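Local coordinates for protein 2-dehydropantoate 2-reductase (Enterococcus faecium DO, PDB 5X20) that probably reduces 2-dehydropantoate (ketopantoate) to (R)-pantoate in the pathway to pantothenate, and is seen here with NAD bound, at residues A[30-35]-A[134-139]; A[80-85]-A[268-273]. All blocks are in the same frame, centred on the assembly; numbering follows the deposited sequence.

Contact 1: residues A[30-35]-A[134-139]. With NAD (nicotinamide-adenine-dinucleotide), chain G.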
# COMPACT_ATOMS: atom_id res chain seq x y z
N ASP A 30 -2.78 -21.93 25.56
CA ASP A 30 -3.35 -21.13 24.50
C ASP A 30 -4.51 -20.32 25.00
O ASP A 30 -5.10 -20.63 26.03
CB ASP A 30 -3.81 -21.99 23.33
CG ASP A 30 -3.76 -21.23 22.02
OD1 ASP A 30 -2.63 -21.06 21.50
OD2 ASP A 30 -4.83 -20.76 21.52
N GLY A 31 -4.82 -19.26 24.28
CA GLY A 31 -5.88 -18.36 24.65
C GLY A 31 -7.13 -18.50 23.81
O GLY A 31 -8.09 -17.82 24.04
N TRP A 32 -7.12 -19.34 22.78
CA TRP A 32 -8.26 -19.45 21.90
C TRP A 32 -9.14 -20.63 22.36
O TRP A 32 -8.79 -21.81 22.16
CB TRP A 32 -7.76 -19.68 20.46
CG TRP A 32 -8.81 -19.75 19.39
CD1 TRP A 32 -10.12 -19.39 19.49
CD2 TRP A 32 -8.62 -20.19 18.04
NE1 TRP A 32 -10.76 -19.57 18.32
CE2 TRP A 32 -9.88 -20.07 17.39
CE3 TRP A 32 -7.52 -20.65 17.30
CZ2 TRP A 32 -10.07 -20.40 16.06
CZ3 TRP A 32 -7.72 -21.01 15.99
CH2 TRP A 32 -8.99 -20.87 15.37
N ALA A 33 -10.25 -20.31 23.00
CA ALA A 33 -11.09 -21.32 23.71
C ALA A 33 -11.58 -22.44 22.80
O ALA A 33 -11.44 -23.60 23.13
CB ALA A 33 -12.28 -20.66 24.39
N GLU A 34 -12.04 -22.09 21.61
CA GLU A 34 -12.50 -23.10 20.66
C GLU A 34 -11.37 -24.06 20.27
O GLU A 34 -11.56 -25.26 20.11
CB GLU A 34 -13.08 -22.41 19.42
CG GLU A 34 -14.14 -23.21 18.71
CD GLU A 34 -14.52 -22.66 17.33
OE1 GLU A 34 -14.26 -21.48 17.03
OE2 GLU A 34 -15.12 -23.43 16.55
N HIS A 35 -10.15 -23.52 20.14
CA HIS A 35 -8.98 -24.28 19.73
C HIS A 35 -8.60 -25.25 20.85
O HIS A 35 -8.32 -26.44 20.59
CB HIS A 35 -7.87 -23.28 19.44
CG HIS A 35 -6.56 -23.86 18.99
ND1 HIS A 35 -6.44 -24.61 17.85
CD2 HIS A 35 -5.30 -23.71 19.46
CE1 HIS A 35 -5.18 -24.96 17.67
NE2 HIS A 35 -4.46 -24.42 18.64
N GLU A 134 -5.14 -23.99 10.19
CA GLU A 134 -6.32 -24.08 9.28
C GLU A 134 -7.65 -23.86 9.97
O GLU A 134 -8.57 -23.35 9.38
CB GLU A 134 -6.30 -25.43 8.57
CG GLU A 134 -5.01 -25.64 7.75
CD GLU A 134 -4.71 -24.48 6.78
OE1 GLU A 134 -5.55 -24.25 5.88
OE2 GLU A 134 -3.64 -23.79 6.92
N GLY A 135 -7.73 -24.17 11.25
CA GLY A 135 -8.91 -23.89 12.05
C GLY A 135 -8.62 -24.43 13.41
O GLY A 135 -7.50 -24.90 13.68
N PRO A 136 -9.59 -24.38 14.29
CA PRO A 136 -9.32 -24.92 15.60
C PRO A 136 -8.88 -26.40 15.56
O PRO A 136 -9.52 -27.24 14.91
CB PRO A 136 -10.65 -24.80 16.34
CG PRO A 136 -11.58 -24.05 15.45
CD PRO A 136 -10.97 -23.93 14.10
N GLY A 137 -7.78 -26.68 16.23
CA GLY A 137 -7.24 -28.00 16.35
C GLY A 137 -6.60 -28.51 15.10
O GLY A 137 -6.27 -29.68 15.05
N GLN A 138 -6.41 -27.66 14.10
CA GLN A 138 -5.89 -28.12 12.81
C GLN A 138 -4.74 -27.29 12.25
O GLN A 138 -4.90 -26.12 11.91
CB GLN A 138 -6.99 -28.12 11.77
CG GLN A 138 -8.26 -28.71 12.30
CD GLN A 138 -9.11 -29.25 11.20
OE1 GLN A 138 -9.73 -28.48 10.45
NE2 GLN A 138 -9.13 -30.59 11.06
N VAL A 139 -3.63 -27.96 12.00
CA VAL A 139 -2.46 -27.34 11.41
C VAL A 139 -1.94 -28.06 10.16
O VAL A 139 -2.13 -29.24 9.97
CB VAL A 139 -1.31 -27.24 12.40
CG1 VAL A 139 -1.73 -26.36 13.54
CG2 VAL A 139 -0.91 -28.63 12.92
PA NAD G . -0.89 -18.00 15.02
O1A NAD G . -1.69 -16.77 14.72
O2A NAD G . -1.17 -19.31 14.30
O5B NAD G . -1.07 -18.32 16.58
C5B NAD G . -0.86 -17.32 17.55
C4B NAD G . -1.88 -17.42 18.67
O4B NAD G . -3.08 -16.88 18.16
C3B NAD G . -2.22 -18.84 19.12
O3B NAD G . -2.50 -18.82 20.49
C2B NAD G . -3.47 -19.15 18.36
O2B NAD G . -4.31 -20.16 18.90
C1B NAD G . -4.11 -17.78 18.41
N9A NAD G . -5.09 -17.69 17.34
C8A NAD G . -4.90 -18.01 16.07
N7A NAD G . -6.03 -17.83 15.38
C5A NAD G . -6.95 -17.41 16.23
C6A NAD G . -8.37 -17.04 16.15
N6A NAD G . -9.05 -17.09 14.97
N1A NAD G . -8.95 -16.68 17.29
C2A NAD G . -8.30 -16.61 18.46
N3A NAD G . -7.02 -16.94 18.65
C4A NAD G . -6.32 -17.33 17.55
O3 NAD G . 0.60 -17.48 14.83
PN NAD G . 1.89 -18.31 14.35
O1N NAD G . 1.79 -18.34 12.82
O2N NAD G . 2.15 -19.59 15.11
O5D NAD G . 3.02 -17.22 14.65
C5D NAD G . 3.65 -17.18 15.93
C4D NAD G . 4.98 -16.43 15.87
O4D NAD G . 5.87 -17.13 14.99
C3D NAD G . 4.72 -15.07 15.25
O3D NAD G . 5.51 -14.05 15.84
C2D NAD G . 5.08 -15.27 13.78
O2D NAD G . 5.46 -14.06 13.10
C1D NAD G . 6.22 -16.26 13.91
N1N NAD G . 6.52 -17.06 12.73
C2N NAD G . 5.50 -17.66 12.07
C3N NAD G . 5.78 -18.41 10.91
C7N NAD G . 4.72 -19.17 10.15
O7N NAD G . 5.05 -19.80 9.16
N7N NAD G . 3.47 -19.31 10.62
C4N NAD G . 7.13 -18.54 10.52
C5N NAD G . 8.17 -17.94 11.28
C6N NAD G . 7.86 -17.22 12.40
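His-35 takes a backbone N-H of a tight turn on its ring nitrogen ND1: Gly-137 N to His-35 ND1 is 3.0 Å, nearly straight at 169°. The amide sits slightly out of the ring plane, and Pro-136 CA lies at the ring edge, in plane. NE2 is hydrogen-bonded to the carbonyl oxygen of Ala-8, so the ring is pinned at both nitrogens; this is consistent with a neutral histidine protonated on NE2. CG anti to the backbone N (chi1 -180°) carries the ring alongside Pro-136 CA to the amide.

The turn, Gly-135 to Gln-138, is type II, with Pro-136 and Gly-137 at its two central positions; the positive phi of Gly-137 suits glycine. It links strands 132-135 and 138-141 as a hairpin, with a classic beta bulge where Glu-134 and Gly-135 both face Gln-138. Facing it, Trp-32 occupies the N-cap position of helix 33-42, just after strand 25-30 of the Rossmann fold. Asp-30 ends that strand; its OD2 accepts from Trp-32 N at 3.0 Å, making an Asx turn, and also takes the NAD hydroxyl O2B at 2.7 Å. OD1 receives the other ribose hydroxyl, O3B. An acid at the end of the second strand, holding both adenosine ribose hydroxyls, is characteristic of Rossmann folds that take NAD rather than NADP.

The Trp-32 indole is sandwiched: adenine C6A lies 3.5 Å above the ring plane, over its centre, while His-35 CB presses the opposite face near the rim. Its far corner, CH2, meets Pro-136 CD at 3.9 Å. Glu-34 lays its carboxylate against CG of the same proline, Glu-34 CD to Pro-136 CG 3.8 Å, a plain van der Waals touch.

Contact 2: residues A[80-85]-A[268-273]. With NAD (nicotinamide-adenine-dinucleotide), chain G.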
# COMPACT_ATOMS: atom_id res chain seq x y z
N ALA A 80 3.01 -11.31 18.45
CA ALA A 80 3.63 -10.30 19.28
C ALA A 80 2.61 -9.62 20.18
O ALA A 80 2.95 -9.29 21.33
CB ALA A 80 4.37 -9.27 18.41
N MET A 81 1.41 -9.32 19.68
CA MET A 81 0.46 -8.53 20.50
C MET A 81 -0.17 -9.29 21.64
O MET A 81 -0.74 -8.69 22.55
CB MET A 81 -0.54 -7.70 19.68
CG MET A 81 -1.05 -8.33 18.40
SD MET A 81 0.15 -8.34 17.06
CE MET A 81 -0.70 -9.38 15.87
N GLN A 82 -0.01 -10.60 21.61
CA GLN A 82 -0.54 -11.42 22.68
C GLN A 82 0.53 -11.74 23.73
O GLN A 82 0.24 -12.31 24.74
CB GLN A 82 -1.09 -12.73 22.12
CG GLN A 82 -2.10 -12.63 21.01
CD GLN A 82 -2.17 -13.93 20.21
OE1 GLN A 82 -1.14 -14.48 19.84
NE2 GLN A 82 -3.39 -14.43 19.95
N LEU A 83 1.78 -11.38 23.49
CA LEU A 83 2.89 -11.84 24.32
C LEU A 83 2.80 -11.40 25.78
O LEU A 83 3.01 -12.20 26.67
CB LEU A 83 4.20 -11.38 23.73
CG LEU A 83 5.43 -11.77 24.49
CD1 LEU A 83 5.60 -13.26 24.54
CD2 LEU A 83 6.66 -11.16 23.83
N GLU A 84 2.53 -10.13 26.01
CA GLU A 84 2.46 -9.63 27.36
C GLU A 84 1.36 -10.32 28.19
O GLU A 84 1.59 -10.77 29.30
CB GLU A 84 2.26 -8.11 27.35
CG GLU A 84 2.20 -7.52 28.74
CD GLU A 84 2.48 -6.03 28.83
OE1 GLU A 84 1.71 -5.28 28.18
OE2 GLU A 84 3.40 -5.62 29.62
N LYS A 85 0.16 -10.31 27.68
CA LYS A 85 -0.95 -10.92 28.35
C LYS A 85 -0.66 -12.40 28.62
O LYS A 85 -0.97 -12.90 29.70
CB LYS A 85 -2.22 -10.68 27.52
CG LYS A 85 -3.45 -11.43 27.96
CD LYS A 85 -4.02 -10.85 29.21
CE LYS A 85 -5.41 -11.39 29.49
NZ LYS A 85 -5.63 -11.37 30.96
N ASN A 268 -7.57 -14.00 7.21
CA ASN A 268 -8.28 -14.25 8.47
C ASN A 268 -8.83 -13.05 9.17
O ASN A 268 -9.43 -13.18 10.24
CB ASN A 268 -7.37 -15.00 9.40
CG ASN A 268 -7.03 -16.36 8.84
OD1 ASN A 268 -7.88 -17.01 8.25
ND2 ASN A 268 -5.83 -16.80 9.03
N HIS A 269 -8.63 -11.86 8.60
CA HIS A 269 -9.11 -10.64 9.21
C HIS A 269 -8.66 -10.52 10.66
O HIS A 269 -9.41 -10.12 11.54
CB HIS A 269 -10.64 -10.55 9.10
CG HIS A 269 -11.10 -10.32 7.70
ND1 HIS A 269 -12.39 -9.97 7.38
CD2 HIS A 269 -10.41 -10.34 6.53
CE1 HIS A 269 -12.49 -9.81 6.07
NE2 HIS A 269 -11.30 -10.04 5.53
N ARG A 270 -7.38 -10.77 10.90
CA ARG A 270 -6.77 -10.58 12.22
C ARG A 270 -5.74 -9.43 12.18
O ARG A 270 -5.15 -9.16 11.13
CB ARG A 270 -6.10 -11.86 12.69
CG ARG A 270 -7.10 -12.95 13.01
CD ARG A 270 -6.38 -14.28 13.20
NE ARG A 270 -5.59 -14.30 14.43
CZ ARG A 270 -4.44 -14.96 14.56
NH1 ARG A 270 -3.95 -15.66 13.54
NH2 ARG A 270 -3.79 -14.92 15.71
N LEU A 271 -5.53 -8.75 13.30
CA LEU A 271 -4.50 -7.75 13.43
C LEU A 271 -3.11 -8.34 13.14
O LEU A 271 -2.86 -9.48 13.40
CB LEU A 271 -4.48 -7.13 14.82
CG LEU A 271 -5.60 -6.16 15.15
CD1 LEU A 271 -5.57 -5.81 16.64
CD2 LEU A 271 -5.53 -4.88 14.28
N THR A 272 -2.24 -7.52 12.59
CA THR A 272 -0.89 -7.92 12.22
C THR A 272 0.15 -7.49 13.27
O THR A 272 -0.10 -6.66 14.14
CB THR A 272 -0.44 -7.29 10.89
OG1 THR A 272 -0.18 -5.89 11.10
CG2 THR A 272 -1.54 -7.47 9.82
N GLU A 273 1.33 -8.03 13.10
CA GLU A 273 2.49 -7.73 13.90
C GLU A 273 3.34 -6.53 13.38
O GLU A 273 4.51 -6.36 13.78
CB GLU A 273 3.36 -8.96 13.90
CG GLU A 273 2.80 -10.11 14.73
CD GLU A 273 3.76 -11.32 14.72
OE1 GLU A 273 4.21 -11.70 13.61
OE2 GLU A 273 4.09 -11.82 15.83
PA NAD G . -0.89 -18.00 15.02
O1A NAD G . -1.69 -16.77 14.72
O2A NAD G . -1.17 -19.31 14.30
O5B NAD G . -1.07 -18.32 16.58
C5B NAD G . -0.86 -17.32 17.55
C4B NAD G . -1.88 -17.42 18.67
O4B NAD G . -3.08 -16.88 18.16
C3B NAD G . -2.22 -18.84 19.12
O3B NAD G . -2.50 -18.82 20.49
C2B NAD G . -3.47 -19.15 18.36
O2B NAD G . -4.31 -20.16 18.90
C1B NAD G . -4.11 -17.78 18.41
N9A NAD G . -5.09 -17.69 17.34
C8A NAD G . -4.90 -18.01 16.07
N7A NAD G . -6.03 -17.83 15.38
C5A NAD G . -6.95 -17.41 16.23
C6A NAD G . -8.37 -17.04 16.15
N6A NAD G . -9.05 -17.09 14.97
N1A NAD G . -8.95 -16.68 17.29
C2A NAD G . -8.30 -16.61 18.46
N3A NAD G . -7.02 -16.94 18.65
C4A NAD G . -6.32 -17.33 17.55
O3 NAD G . 0.60 -17.48 14.83
PN NAD G . 1.89 -18.31 14.35
O1N NAD G . 1.79 -18.34 12.82
O2N NAD G . 2.15 -19.59 15.11
O5D NAD G . 3.02 -17.22 14.65
C5D NAD G . 3.65 -17.18 15.93
C4D NAD G . 4.98 -16.43 15.87
O4D NAD G . 5.87 -17.13 14.99
C3D NAD G . 4.72 -15.07 15.25
O3D NAD G . 5.51 -14.05 15.84
C2D NAD G . 5.08 -15.27 13.78
O2D NAD G . 5.46 -14.06 13.10
C1D NAD G . 6.22 -16.26 13.91
N1N NAD G . 6.52 -17.06 12.73
C2N NAD G . 5.50 -17.66 12.07
C3N NAD G . 5.78 -18.41 10.91
C7N NAD G . 4.72 -19.17 10.15
O7N NAD G . 5.05 -19.80 9.16
N7N NAD G . 3.47 -19.31 10.62
C4N NAD G . 7.13 -18.54 10.52
C5N NAD G . 8.17 -17.94 11.28
C6N NAD G . 7.86 -17.22 12.40
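Ala-80 and Glu-273 bring the two backbones closest, CA to CA 6.1 Å, where the turn leading into helix 83-90 meets the irregular chain that follows helix 260-267. The amide of Ala-80 donates to Glu-273 OE2 (N to OE2 2.9 Å, angle 153°), using the anti lone pair of that oxygen. OE2 also takes the NAD hydroxyl O3D, and OE1 takes O2D at 2.7 Å, so the carboxylate spans the nicotinamide ribose diol.

Met-81, bent at chi2, brings its methyl CE to 3.3 Å from both Leu-271 O and Thr-272 O, and CE meets Glu-273 CG at 3.8 Å. Gln-82 gives NE2 to NAD O4B (3.1 Å); its OE1 accepts from Lys-79 N, and the two bonds together fix which end of the amide is nitrogen. Arg-270 holds a guanidinium face over adenine N7A and turns its edge to the phosphate: NH1 to O1A is 2.8 Å, and NH2 reaches the same oxygen. Gln-82 NE2 lies at that guanidinium's edge without bonding to it.

Most of the polar chemistry thus runs through the dinucleotide, with one direct bond between the segments, which suggests that bound NAD helps hold the N- and C-terminal domains together.

How the contacts relate
The four segments alternate along the chain: 30-35, 80-85, 134-139, then 268-273. Contact 1 stays within the N-terminal Rossmann region, tying the end of strand 25-30 and the start of helix 33-42 to the hairpin of the small four-stranded sheet. Contact 2 pairs that same region, at the entry to helix 83-90, with the loop between helices 260-267 and 278-288 of the C-terminal, mostly helical part. Their centres lie 15 Å apart and their nearest atoms about 6 Å, without touching; NAD joins them. Contact 1 holds the adenosine end; contact 2 runs from the adenine and its phosphate to the nicotinamide ribose, at the cleft between the two domains.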